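Local coordinates for protein methyltransferase FkbM (Methylobacillus flagellatus KT, PDB 2PY6) that probably transfers a methyl group to a substrate, acting as an FkbM-type methyltransferase, at residues I358-P363 with I386-Y390; Y390-R395 with C405-Y409; I38-V42 with I138-N142; K61-A65 with N118-Y122. The contacts are given in a common frame with arbitrary orientation. Residues are numbered along the deposited sequence.

Contact 1: I358-P363 with I386-Y390; sequences ISEHKP and IRPDY
In the Rossmann-like methyltransferase fold, helices pack on a central sheet, and here the end of helix 355-361 meets the loop that leads from helix 375-386 into strand 392-396. Helix 355-361 ends at His361; Lys362, at phi/psi 46°/60°, leaves the helical path after its N has bonded to Ile358 O (3.0 Å) and turns the chain toward Pro363. The backbones come closest at Ser359 and Arg387, with CA atoms 5.1 Å apart. Along the second segment, Ile386 (chi1 p) sets CD1 3.6 Å from Ile358 CG2. Arg387 (chi1 t, chi2 p) sets one guanidinium face against Lys362 CB, 3.6 Å from Arg387 NE, and donates from NH1 to Ser359 O at 2.7 Å. A type I turn from Arg387 to Tyr390 folds Asp389 (chi1 p) back into a two-pronged salt bridge, Arg387 NE to Asp389 OD1 2.8 Å and Arg387 NH2 to Asp389 OD2 2.9 Å. The extended Lys362, all t, reaches past this pair; one water joins its NZ to Asp389 O and a second to Asp389 OD2. Tyr390 (chi1 m) brings CE1 to 3.5 Å from Lys362 CG, its ring touches Leu365 of strand 364-368, and its OH donates to Pro363 O at 2.6 Å.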
loop_
_atom_site.group_PDB
_atom_site.type_symbol
_atom_site.label_atom_id
_atom_site.label_comp_id
_atom_site.label_asym_id
_atom_site.label_seq_id
_atom_site.Cartn_x
_atom_site.Cartn_y
_atom_site.Cartn_z
ATOM N N ILE A 358 -3.725 -1.425 -46.633
ATOM C CA ILE A 358 -2.626 -0.459 -46.633
ATOM C C ILE A 358 -2.466 0.151 -48.019
ATOM O O ILE A 358 -2.510 1.372 -48.159
ATOM C CB ILE A 358 -1.313 -1.083 -46.064
ATOM C CG1 ILE A 358 -1.471 -1.387 -44.561
ATOM C CG2 ILE A 358 -0.103 -0.133 -46.254
ATOM C CD1 ILE A 358 -0.403 -2.366 -43.993
ATOM N N SER A 359 -2.323 -0.684 -49.042
ATOM C CA SER A 359 -2.102 -0.197 -50.414
ATOM C C SER A 359 -3.285 0.553 -50.998
ATOM O O SER A 359 -3.109 1.555 -51.645
ATOM C CB SER A 359 -1.748 -1.353 -51.372
ATOM O OG SER A 359 -2.837 -2.230 -51.533
ATOM N N GLU A 360 -4.496 0.067 -50.763
ATOM C CA GLU A 360 -5.674 0.701 -51.337
ATOM C C GLU A 360 -6.174 1.945 -50.620
ATOM O O GLU A 360 -6.623 2.869 -51.280
ATOM C CB GLU A 360 -6.809 -0.307 -51.442
ATOM C CG GLU A 360 -6.500 -1.451 -52.385
ATOM C CD GLU A 360 -7.610 -2.516 -52.408
ATOM O OE1 GLU A 360 -8.726 -2.266 -51.883
ATOM O OE2 GLU A 360 -7.346 -3.612 -52.942
ATOM N N HIS A 361 -6.067 1.984 -49.292
ATOM C CA HIS A 361 -6.621 3.093 -48.493
ATOM C C HIS A 361 -5.690 4.006 -47.687
ATOM O O HIS A 361 -6.157 4.995 -47.109
ATOM C CB HIS A 361 -7.664 2.512 -47.566
ATOM C CG HIS A 361 -8.740 1.791 -48.302
ATOM N ND1 HIS A 361 -9.642 2.452 -49.100
ATOM C CD2 HIS A 361 -9.034 0.469 -48.402
ATOM C CE1 HIS A 361 -10.454 1.567 -49.658
ATOM N NE2 HIS A 361 -10.098 0.359 -49.257
ATOM N N LYS A 362 -4.408 3.660 -47.628
ATOM C CA LYS A 362 -3.419 4.441 -46.940
ATOM C C LYS A 362 -3.888 4.871 -45.562
ATOM O O LYS A 362 -3.952 6.064 -45.257
ATOM C CB LYS A 362 -3.039 5.668 -47.756
ATOM C CG LYS A 362 -1.741 6.336 -47.307
ATOM C CD LYS A 362 -1.568 7.699 -47.935
ATOM C CE LYS A 362 -0.456 8.470 -47.310
ATOM N NZ LYS A 362 -0.536 9.857 -47.771
ATOM N N PRO A 363 -4.187 3.905 -44.709
ATOM C CA PRO A 363 -4.555 4.327 -43.382
ATOM C C PRO A 363 -3.304 4.804 -42.619
ATOM O O PRO A 363 -2.163 4.463 -42.996
ATOM C CB PRO A 363 -5.095 3.059 -42.762
ATOM C CG PRO A 363 -4.456 1.972 -43.479
ATOM C CD PRO A 363 -4.131 2.451 -44.842
ATOM N N ILE A 386 4.545 -1.228 -50.868
ATOM C CA ILE A 386 3.141 -1.369 -51.218
ATOM C C ILE A 386 2.368 -0.044 -51.202
ATOM O O ILE A 386 1.283 0.045 -51.765
ATOM C CB ILE A 386 2.417 -2.413 -50.330
ATOM C CG1 ILE A 386 2.449 -2.022 -48.852
ATOM C CG2 ILE A 386 2.992 -3.811 -50.590
ATOM C CD1 ILE A 386 1.483 -2.803 -47.989
ATOM N N ARG A 387 2.924 0.963 -50.541
ATOM C CA ARG A 387 2.314 2.280 -50.454
ATOM C C ARG A 387 3.458 3.284 -50.288
ATOM O O ARG A 387 3.748 3.737 -49.153
ATOM C CB ARG A 387 1.384 2.312 -49.255
ATOM C CG ARG A 387 0.575 3.581 -49.172
ATOM C CD ARG A 387 -0.554 3.562 -50.164
ATOM N NE ARG A 387 -0.900 4.913 -50.601
ATOM C CZ ARG A 387 -1.956 5.212 -51.338
ATOM N NH1 ARG A 387 -2.858 4.287 -51.643
ATOM N NH2 ARG A 387 -2.155 6.466 -51.696
ATOM N N PRO A 388 4.146 3.610 -51.399
ATOM C CA PRO A 388 5.356 4.460 -51.326
ATOM C C PRO A 388 5.196 5.945 -50.968
ATOM O O PRO A 388 6.191 6.564 -50.635
ATOM C CB PRO A 388 5.996 4.313 -52.731
ATOM C CG PRO A 388 4.972 3.811 -53.610
ATOM C CD PRO A 388 3.865 3.168 -52.779
ATOM N N ASP A 389 3.974 6.485 -50.980
ATOM C CA ASP A 389 3.727 7.906 -50.678
ATOM C C ASP A 389 3.559 8.232 -49.177
ATOM O O ASP A 389 3.199 9.352 -48.832
ATOM C CB ASP A 389 2.513 8.432 -51.482
ATOM C CG ASP A 389 1.183 7.796 -51.061
ATOM O OD1 ASP A 389 1.186 6.795 -50.317
ATOM O OD2 ASP A 389 0.131 8.299 -51.505
ATOM N N TYR A 390 3.790 7.257 -48.293
ATOM C CA TYR A 390 3.693 7.526 -46.860
ATOM C C TYR A 390 4.832 8.409 -46.357
ATOM O O TYR A 390 5.954 8.325 -46.841
ATOM C CB TYR A 390 3.793 6.257 -46.037
ATOM C CG TYR A 390 2.540 5.474 -45.766
ATOM C CD1 TYR A 390 1.506 6.019 -45.023
ATOM C CD2 TYR A 390 2.436 4.129 -46.144
ATOM C CE1 TYR A 390 0.373 5.267 -44.703
ATOM C CE2 TYR A 390 1.314 3.380 -45.843
ATOM C CZ TYR A 390 0.287 3.949 -45.101
ATOM O OH TYR A 390 -0.815 3.195 -44.784
HETATM O O HOH W 1 1.868 10.875 -47.000
HETATM O O HOH W 2 -1.084 10.391 -50.620
#

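Contact 2: Y390-R395 with C405-Y409; sequences YQIGLR and CLYFY
Six backbone hydrogen bonds set the register of this antiparallel beta hairpin. Gln391 N donates to Tyr409 O (2.8 Å) and Tyr409 N to Gln391 O (3.1 Å); Gly393 N to Tyr407 O (2.8 Å) and Tyr407 N to Gly393 O (2.9 Å); Arg395 N to Cys405 O (3.1 Å) and Cys405 N to Arg395 O (2.9 Å). Arg395 forms a salt bridge with Asp183. Between these lie the non-hydrogen-bonded pairs Ile392-Phe408 and Leu394-Leu406, with CA atoms 4.7 and 4.6 Å apart. Strand segments 392-395 and 405-408 run at 154°, their axes 4.5 Å apart at closest. A water links Ile392 O to Tyr409 OH.

On one face, Ile392 (m, t), Leu394 (t, p), Leu406 and Phe408 (m) interlock: Ile392 CG1 lies 3.8 Å from Phe408 CE2, and Leu394 CD1 3.9 Å from Leu406 CD2. The Phe408 edge points at the Tyr390 face in a T-shaped pair, centroids 5.7 Å apart and planes at 66°. On the other face Tyr407 (m) stands beside Gly393, and the ring of C-terminal Tyr409 (p) folds back over Gln391 CB, a CH-pi contact of 3.9 Å to the centroid.

The strand order 3-2-1-4-5-7-6, with strand 404-408 antiparallel between 392-396 and 364-368 (bonded through Leu406 and Phe408), is the hallmark of Rossmann-like methyltransferases. Helix 375-386 packs on Ile392, Leu394 and Phe408, and helix 184-199 on Leu394.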
loop_
_atom_site.group_PDB
_atom_site.type_symbol
_atom_site.label_atom_id
_atom_site.label_comp_id
_atom_site.label_asym_id
_atom_site.label_seq_id
_atom_site.Cartn_x
_atom_site.Cartn_y
_atom_site.Cartn_z
ATOM N N TYR A 390 3.790 7.257 -48.293
ATOM C CA TYR A 390 3.693 7.526 -46.860
ATOM C C TYR A 390 4.832 8.409 -46.357
ATOM O O TYR A 390 5.954 8.325 -46.841
ATOM C CB TYR A 390 3.793 6.257 -46.037
ATOM C CG TYR A 390 2.540 5.474 -45.766
ATOM C CD1 TYR A 390 1.506 6.019 -45.023
ATOM C CD2 TYR A 390 2.436 4.129 -46.144
ATOM C CE1 TYR A 390 0.373 5.267 -44.703
ATOM C CE2 TYR A 390 1.314 3.380 -45.843
ATOM C CZ TYR A 390 0.287 3.949 -45.101
ATOM O OH TYR A 390 -0.815 3.195 -44.784
ATOM N N GLN A 391 4.518 9.253 -45.383
ATOM C CA GLN A 391 5.531 9.978 -44.633
ATOM C C GLN A 391 5.802 9.066 -43.422
ATOM O O GLN A 391 4.910 8.322 -43.005
ATOM C CB GLN A 391 5.017 11.321 -44.171
ATOM C CG GLN A 391 4.654 12.228 -45.323
ATOM C CD GLN A 391 4.696 13.669 -44.939
ATOM O OE1 GLN A 391 3.654 14.281 -44.739
ATOM N NE2 GLN A 391 5.906 14.213 -44.759
ATOM N N ILE A 392 7.009 9.133 -42.861
ATOM C CA ILE A 392 7.398 8.251 -41.783
ATOM C C ILE A 392 7.989 9.029 -40.597
ATOM O O ILE A 392 8.787 9.963 -40.767
ATOM C CB ILE A 392 8.461 7.201 -42.254
ATOM C CG1 ILE A 392 8.067 6.568 -43.581
ATOM C CG2 ILE A 392 8.686 6.139 -41.134
ATOM C CD1 ILE A 392 9.130 5.631 -44.165
ATOM N N GLY A 393 7.584 8.636 -39.399
ATOM C CA GLY A 393 8.137 9.204 -38.157
ATOM C C GLY A 393 8.490 8.074 -37.213
ATOM O O GLY A 393 8.168 6.902 -37.487
ATOM N N LEU A 394 9.141 8.422 -36.092
ATOM C CA LEU A 394 9.521 7.436 -35.108
ATOM C C LEU A 394 9.584 8.083 -33.742
ATOM O O LEU A 394 10.209 9.111 -33.589
ATOM C CB LEU A 394 10.904 6.886 -35.455
ATOM C CG LEU A 394 11.518 5.780 -34.596
ATOM C CD1 LEU A 394 10.799 4.441 -34.855
ATOM C CD2 LEU A 394 13.010 5.659 -34.961
ATOM N N ARG A 395 8.936 7.483 -32.756
ATOM C CA ARG A 395 9.035 7.958 -31.360
ATOM C C ARG A 395 9.340 6.763 -30.460
ATOM O O ARG A 395 8.966 5.646 -30.779
ATOM C CB ARG A 395 7.739 8.617 -30.851
ATOM C CG ARG A 395 7.345 9.910 -31.535
ATOM C CD ARG A 395 8.306 11.068 -31.272
ATOM N NE ARG A 395 7.931 12.245 -32.065
ATOM C CZ ARG A 395 8.414 12.592 -33.258
ATOM N NH1 ARG A 395 9.333 11.889 -33.893
ATOM N NH2 ARG A 395 7.967 13.685 -33.830
ATOM N N CYS A 405 8.203 3.044 -31.659
ATOM C CA CYS A 405 7.107 2.885 -32.566
ATOM C C CYS A 405 7.266 3.706 -33.831
ATOM O O CYS A 405 7.560 4.885 -33.765
ATOM C CB CYS A 405 5.838 3.366 -31.833
ATOM S SG CYS A 405 4.304 3.053 -32.706
ATOM N N LEU A 406 7.028 3.086 -34.978
ATOM C CA LEU A 406 7.049 3.758 -36.277
ATOM C C LEU A 406 5.676 4.313 -36.538
ATOM O O LEU A 406 4.693 3.670 -36.203
ATOM C CB LEU A 406 7.345 2.777 -37.400
ATOM C CG LEU A 406 8.789 2.315 -37.568
ATOM C CD1 LEU A 406 8.905 0.936 -38.158
ATOM C CD2 LEU A 406 9.551 3.384 -38.380
ATOM N N TYR A 407 5.625 5.510 -37.120
ATOM C CA TYR A 407 4.380 6.134 -37.553
ATOM C C TYR A 407 4.450 6.387 -39.045
ATOM O O TYR A 407 5.479 6.824 -39.552
ATOM C CB TYR A 407 4.154 7.443 -36.831
ATOM C CG TYR A 407 3.984 7.234 -35.352
ATOM C CD1 TYR A 407 2.726 6.976 -34.824
ATOM C CD2 TYR A 407 5.073 7.228 -34.491
ATOM C CE1 TYR A 407 2.555 6.768 -33.486
ATOM C CE2 TYR A 407 4.902 7.016 -33.135
ATOM C CZ TYR A 407 3.646 6.771 -32.643
ATOM O OH TYR A 407 3.421 6.593 -31.290
ATOM N N PHE A 408 3.368 6.051 -39.732
ATOM C CA PHE A 408 3.234 6.259 -41.165
ATOM C C PHE A 408 1.928 7.019 -41.350
ATOM O O PHE A 408 0.867 6.608 -40.846
ATOM C CB PHE A 408 3.117 4.938 -41.910
ATOM C CG PHE A 408 4.336 4.074 -41.822
ATOM C CD1 PHE A 408 4.525 3.230 -40.735
ATOM C CD2 PHE A 408 5.261 4.052 -42.856
ATOM C CE1 PHE A 408 5.642 2.399 -40.667
ATOM C CE2 PHE A 408 6.383 3.240 -42.777
ATOM C CZ PHE A 408 6.574 2.426 -41.682
ATOM N N TYR A 409 1.994 8.106 -42.093
ATOM C CA TYR A 409 0.823 8.913 -42.337
ATOM C C TYR A 409 0.968 9.652 -43.654
ATOM O O TYR A 409 1.899 9.428 -44.470
ATOM C CB TYR A 409 0.665 9.915 -41.162
ATOM C CG TYR A 409 1.884 10.787 -40.979
ATOM C CD1 TYR A 409 2.966 10.364 -40.200
ATOM C CD2 TYR A 409 1.973 12.022 -41.580
ATOM C CE1 TYR A 409 4.090 11.147 -40.057
ATOM C CE2 TYR A 409 3.114 12.828 -41.416
ATOM C CZ TYR A 409 4.147 12.384 -40.655
ATOM O OH TYR A 409 5.254 13.180 -40.501
ATOM O OXT TYR A 409 0.154 10.557 -43.863
HETATM O O HOH W 3 7.570 11.942 -39.437
#

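Contact 3: I38-V42 with I138-N142; sequences IPANV and IPHLN
Apolar side chains and one water, with no direct hydrogen bond, join the start of helix 40-49 to strand 140-142. Pro39 is the helix N-cap, and the first turn presents Asn41 and Val42 to Pro139 and the strand start; Val42 and Pro139 form the closest CA pair, 5.4 Å. Val42 (chi1 t) spreads its methyls, CG2 3.7 Å from Pro139 CB and CG1 4.0 Å from Leu141 CD2. Leu141 (m, t) brings that CD2 within 3.6 Å of Pro39 CD and 4.1 Å of Ile38 CG2, so one methyl meets three side chains. Asn41 (chi1 p) sets ND2 3.4 Å from Pro139 CA, while its OD1 accepts from a water (2.8 Å) that accepts from His140 N (3.0 Å). His140, also p, folds back so that ND1 donates to Ile138 O (2.9 Å). The contact packs the start of helix 40-49 against an outermost strand of an alpha/beta sheet: strand 140-142 bonds to strand 114-118, with helix 123-135 beside His140 and helix 143-149 against Ile38 and Pro39.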
loop_
_atom_site.group_PDB
_atom_site.type_symbol
_atom_site.label_atom_id
_atom_site.label_comp_id
_atom_site.label_asym_id
_atom_site.label_seq_id
_atom_site.Cartn_x
_atom_site.Cartn_y
_atom_site.Cartn_z
ATOM N N ILE A 38 32.078 -1.712 -22.593
ATOM C CA ILE A 38 32.233 -2.353 -21.305
ATOM C C ILE A 38 33.227 -1.516 -20.454
ATOM O O ILE A 38 34.279 -1.140 -20.930
ATOM C CB ILE A 38 32.704 -3.819 -21.454
ATOM C CG1 ILE A 38 31.742 -4.586 -22.378
ATOM C CG2 ILE A 38 32.834 -4.497 -20.089
ATOM C CD1 ILE A 38 30.255 -4.520 -21.959
ATOM N N PRO A 39 32.860 -1.183 -19.200
ATOM C CA PRO A 39 33.792 -0.403 -18.359
ATOM C C PRO A 39 35.156 -1.063 -18.208
ATOM O O PRO A 39 35.231 -2.262 -17.981
ATOM C CB PRO A 39 33.073 -0.319 -17.014
ATOM C CG PRO A 39 31.641 -0.538 -17.342
ATOM C CD PRO A 39 31.609 -1.483 -18.492
ATOM N N ALA A 40 36.212 -0.266 -18.369
ATOM C CA ALA A 40 37.601 -0.737 -18.335
ATOM C C ALA A 40 37.943 -1.609 -17.128
ATOM O O ALA A 40 38.644 -2.597 -17.262
ATOM C CB ALA A 40 38.558 0.474 -18.367
ATOM N N ASN A 41 37.458 -1.229 -15.948
ATOM C CA ASN A 41 37.772 -1.966 -14.733
ATOM C C ASN A 41 37.145 -3.356 -14.731
ATOM O O ASN A 41 37.731 -4.306 -14.177
ATOM C CB ASN A 41 37.428 -1.159 -13.466
ATOM C CG ASN A 41 35.959 -0.748 -13.374
ATOM O OD1 ASN A 41 35.172 -0.883 -14.326
ATOM N ND2 ASN A 41 35.585 -0.217 -12.204
ATOM N N VAL A 42 35.984 -3.486 -15.383
ATOM C CA VAL A 42 35.351 -4.795 -15.528
ATOM C C VAL A 42 36.097 -5.612 -16.571
ATOM O O VAL A 42 36.308 -6.814 -16.375
ATOM C CB VAL A 42 33.894 -4.680 -15.941
ATOM C CG1 VAL A 42 33.305 -6.074 -16.196
ATOM C CG2 VAL A 42 33.092 -3.919 -14.882
ATOM N N ILE A 138 33.894 -0.120 -6.992
ATOM C CA ILE A 138 33.512 -1.496 -7.289
ATOM C C ILE A 138 33.157 -1.593 -8.757
ATOM O O ILE A 138 32.238 -0.920 -9.184
ATOM C CB ILE A 138 32.266 -1.968 -6.472
ATOM C CG1 ILE A 138 32.498 -1.794 -4.966
ATOM C CG2 ILE A 138 31.897 -3.427 -6.832
ATOM C CD1 ILE A 138 31.243 -2.001 -4.104
ATOM N N PRO A 139 33.860 -2.459 -9.525
ATOM C CA PRO A 139 33.532 -2.620 -10.957
ATOM C C PRO A 139 32.073 -3.058 -11.123
ATOM O O PRO A 139 31.611 -3.986 -10.429
ATOM C CB PRO A 139 34.514 -3.704 -11.424
ATOM C CG PRO A 139 35.593 -3.669 -10.460
ATOM C CD PRO A 139 34.977 -3.346 -9.136
ATOM N N HIS A 140 31.336 -2.328 -11.963
ATOM C CA HIS A 140 29.907 -2.564 -12.136
ATOM C C HIS A 140 29.435 -2.439 -13.577
ATOM O O HIS A 140 30.070 -1.754 -14.388
ATOM C CB HIS A 140 29.078 -1.668 -11.175
ATOM C CG HIS A 140 29.278 -0.205 -11.362
ATOM N ND1 HIS A 140 30.463 0.431 -11.070
ATOM C CD2 HIS A 140 28.430 0.756 -11.800
ATOM C CE1 HIS A 140 30.341 1.718 -11.336
ATOM N NE2 HIS A 140 29.114 1.939 -11.777
ATOM N N LEU A 141 28.302 -3.099 -13.850
ATOM C CA LEU A 141 27.701 -3.210 -15.176
ATOM C C LEU A 141 26.204 -3.203 -15.101
ATOM O O LEU A 141 25.645 -3.701 -14.153
ATOM C CB LEU A 141 27.972 -4.594 -15.778
ATOM C CG LEU A 141 29.352 -5.087 -16.066
ATOM C CD1 LEU A 141 29.316 -6.590 -16.214
ATOM C CD2 LEU A 141 29.893 -4.413 -17.305
ATOM N N ASN A 142 25.568 -2.691 -16.139
ATOM C CA ASN A 142 24.116 -2.820 -16.292
ATOM C C ASN A 142 23.881 -4.141 -17.089
ATOM O O ASN A 142 24.864 -4.801 -17.541
ATOM C CB ASN A 142 23.491 -1.597 -16.953
ATOM C CG ASN A 142 23.898 -1.413 -18.389
ATOM O OD1 ASN A 142 24.147 -2.366 -19.120
ATOM N ND2 ASN A 142 23.931 -0.170 -18.812
HETATM O O HOH W 4 32.606 -0.143 -13.485
#

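Contact 4: K61-A65 with N118-Y122; sequences KGFGA and NTCRY
Loops after neighbouring parallel strands can meet. Lys61, in the first loop, sends its N to a water (3.2 Å) that donates to Thr119 OG1 (2.9 Å). Gly62, extended at -120/-140, forms the closest CA pair with Thr119, 4.9 Å, and its CA lies 3.5 Å from Thr119 O in a CA-H...O contact; a beta carbon here would clash with that oxygen. Phe63 N adds a weak hydrogen bond to the same Thr119 O at 3.5 Å. The Phe63 ring (chi1 m) carries the guanidinium of Arg121 (m, m, m) flat on one face, centres 3.8 Å apart and planes at 12°, a cation-pi stack whose charge also pairs with Asp400 and Glu144. Gly64, entering helix 64-68, sets its N 3.6 Å from CG2 of Thr119 (chi1 p), whose OG1 bonds to Leu58 O. Within 118-122, Asn118 OD1 accepts from Cys120 N (3.2 Å), an Asx turn. Such loops, at the C-terminal ends of parallel strands 54-58 and 114-118, are consistent with a Rossmann-like fold.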
loop_
_atom_site.group_PDB
_atom_site.type_symbol
_atom_site.label_atom_id
_atom_site.label_comp_id
_atom_site.label_asym_id
_atom_site.label_seq_id
_atom_site.Cartn_x
_atom_site.Cartn_y
_atom_site.Cartn_z
ATOM N N LYS A 61 14.388 -7.343 -8.280
ATOM C CA LYS A 61 13.171 -7.027 -8.999
ATOM C C LYS A 61 13.474 -6.503 -10.402
ATOM O O LYS A 61 12.633 -5.798 -10.959
ATOM C CB LYS A 61 12.366 -5.946 -8.231
ATOM C CG LYS A 61 11.797 -6.370 -6.876
ATOM N N GLY A 62 14.628 -6.844 -10.987
ATOM C CA GLY A 62 15.011 -6.283 -12.298
ATOM C C GLY A 62 15.204 -7.343 -13.365
ATOM O O GLY A 62 14.433 -8.285 -13.434
ATOM N N PHE A 63 16.225 -7.183 -14.204
ATOM C CA PHE A 63 16.566 -8.160 -15.249
ATOM C C PHE A 63 17.497 -9.292 -14.726
ATOM O O PHE A 63 18.025 -10.063 -15.515
ATOM C CB PHE A 63 17.266 -7.433 -16.430
ATOM C CG PHE A 63 16.338 -6.619 -17.355
ATOM C CD1 PHE A 63 15.133 -6.056 -16.914
ATOM C CD2 PHE A 63 16.748 -6.339 -18.656
ATOM C CE1 PHE A 63 14.333 -5.303 -17.781
ATOM C CE2 PHE A 63 15.958 -5.583 -19.525
ATOM C CZ PHE A 63 14.749 -5.066 -19.084
ATOM N N GLY A 64 17.704 -9.411 -13.410
ATOM C CA GLY A 64 18.607 -10.446 -12.852
ATOM C C GLY A 64 18.168 -11.882 -13.106
ATOM O O GLY A 64 18.995 -12.824 -13.057
ATOM N N ALA A 65 16.859 -12.038 -13.357
ATOM C CA ALA A 65 16.243 -13.322 -13.663
ATOM C C ALA A 65 16.700 -13.779 -15.032
ATOM O O ALA A 65 16.796 -14.981 -15.260
ATOM C CB ALA A 65 14.708 -13.225 -13.623
ATOM N N ASN A 118 24.223 -4.253 -11.786
ATOM C CA ASN A 118 23.099 -3.409 -11.401
ATOM C C ASN A 118 21.924 -3.786 -12.321
ATOM O O ASN A 118 21.896 -3.393 -13.491
ATOM C CB ASN A 118 23.471 -1.927 -11.509
ATOM C CG ASN A 118 22.423 -0.988 -10.903
ATOM O OD1 ASN A 118 21.328 -1.403 -10.575
ATOM N ND2 ASN A 118 22.779 0.292 -10.753
ATOM N N THR A 119 20.949 -4.525 -11.765
ATOM C CA THR A 119 19.744 -4.986 -12.503
ATOM C C THR A 119 18.592 -3.953 -12.560
ATOM O O THR A 119 17.597 -4.150 -13.289
ATOM C CB THR A 119 19.157 -6.286 -11.890
ATOM O OG1 THR A 119 18.629 -6.028 -10.572
ATOM C CG2 THR A 119 20.184 -7.361 -11.847
ATOM N N CYS A 120 18.742 -2.874 -11.792
ATOM C CA CYS A 120 17.762 -1.802 -11.714
ATOM C C CYS A 120 17.751 -0.971 -12.993
ATOM O O CYS A 120 18.802 -0.737 -13.601
ATOM C CB CYS A 120 18.030 -0.953 -10.499
ATOM S SG CYS A 120 17.930 -1.950 -8.966
ATOM N N ARG A 121 16.537 -0.623 -13.430
ATOM C CA ARG A 121 16.302 0.104 -14.673
ATOM C C ARG A 121 15.752 1.495 -14.428
ATOM O O ARG A 121 15.804 2.318 -15.343
ATOM C CB ARG A 121 15.277 -0.627 -15.557
ATOM C CG ARG A 121 15.459 -2.128 -15.768
ATOM C CD ARG A 121 16.669 -2.482 -16.558
ATOM N NE ARG A 121 16.519 -2.214 -17.990
ATOM C CZ ARG A 121 17.419 -2.569 -18.909
ATOM N NH1 ARG A 121 18.540 -3.174 -18.546
ATOM N NH2 ARG A 121 17.203 -2.315 -20.196
ATOM N N TYR A 122 15.216 1.752 -13.230
ATOM C CA TYR A 122 14.623 3.036 -12.910
ATOM C C TYR A 122 15.514 3.894 -11.999
ATOM O O TYR A 122 16.302 3.381 -11.208
ATOM C CB TYR A 122 13.160 2.860 -12.462
ATOM C CG TYR A 122 12.368 2.082 -13.545
ATOM C CD1 TYR A 122 12.353 2.517 -14.893
ATOM C CD2 TYR A 122 11.664 0.915 -13.233
ATOM C CE1 TYR A 122 11.668 1.810 -15.881
ATOM C CE2 TYR A 122 10.974 0.207 -14.222
ATOM C CZ TYR A 122 10.987 0.657 -15.539
ATOM O OH TYR A 122 10.294 -0.043 -16.507
HETATM O O HOH W 5 16.190 -4.963 -9.320
HETATM O O HOH W 6 17.392 -8.713 -10.361
#

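How the contacts relate
From the N terminus, contact 3 closes the first long loop, bringing 38-42 to 138-142 across 95 residues. Contact 4 lies within that span, where 61-65 meets 118-122. The two touch through strand pairing, with Asn118 N 2.8 Å from Leu141 O, a probable hydrogen bond, so both border the six-stranded sheet. Far along the chain, contact 1 closes before contact 2 opens; they share Tyr390 and together tie the end of helix 355-361 and the loop after helix 375-386 to the hairpin that completes the seven-stranded sheet. The pairs lie on opposite sides of the chain's centre, contacts 2 and 4 being about 15 Å apart at their nearest atoms. Each pair thus adjoins a different sheet.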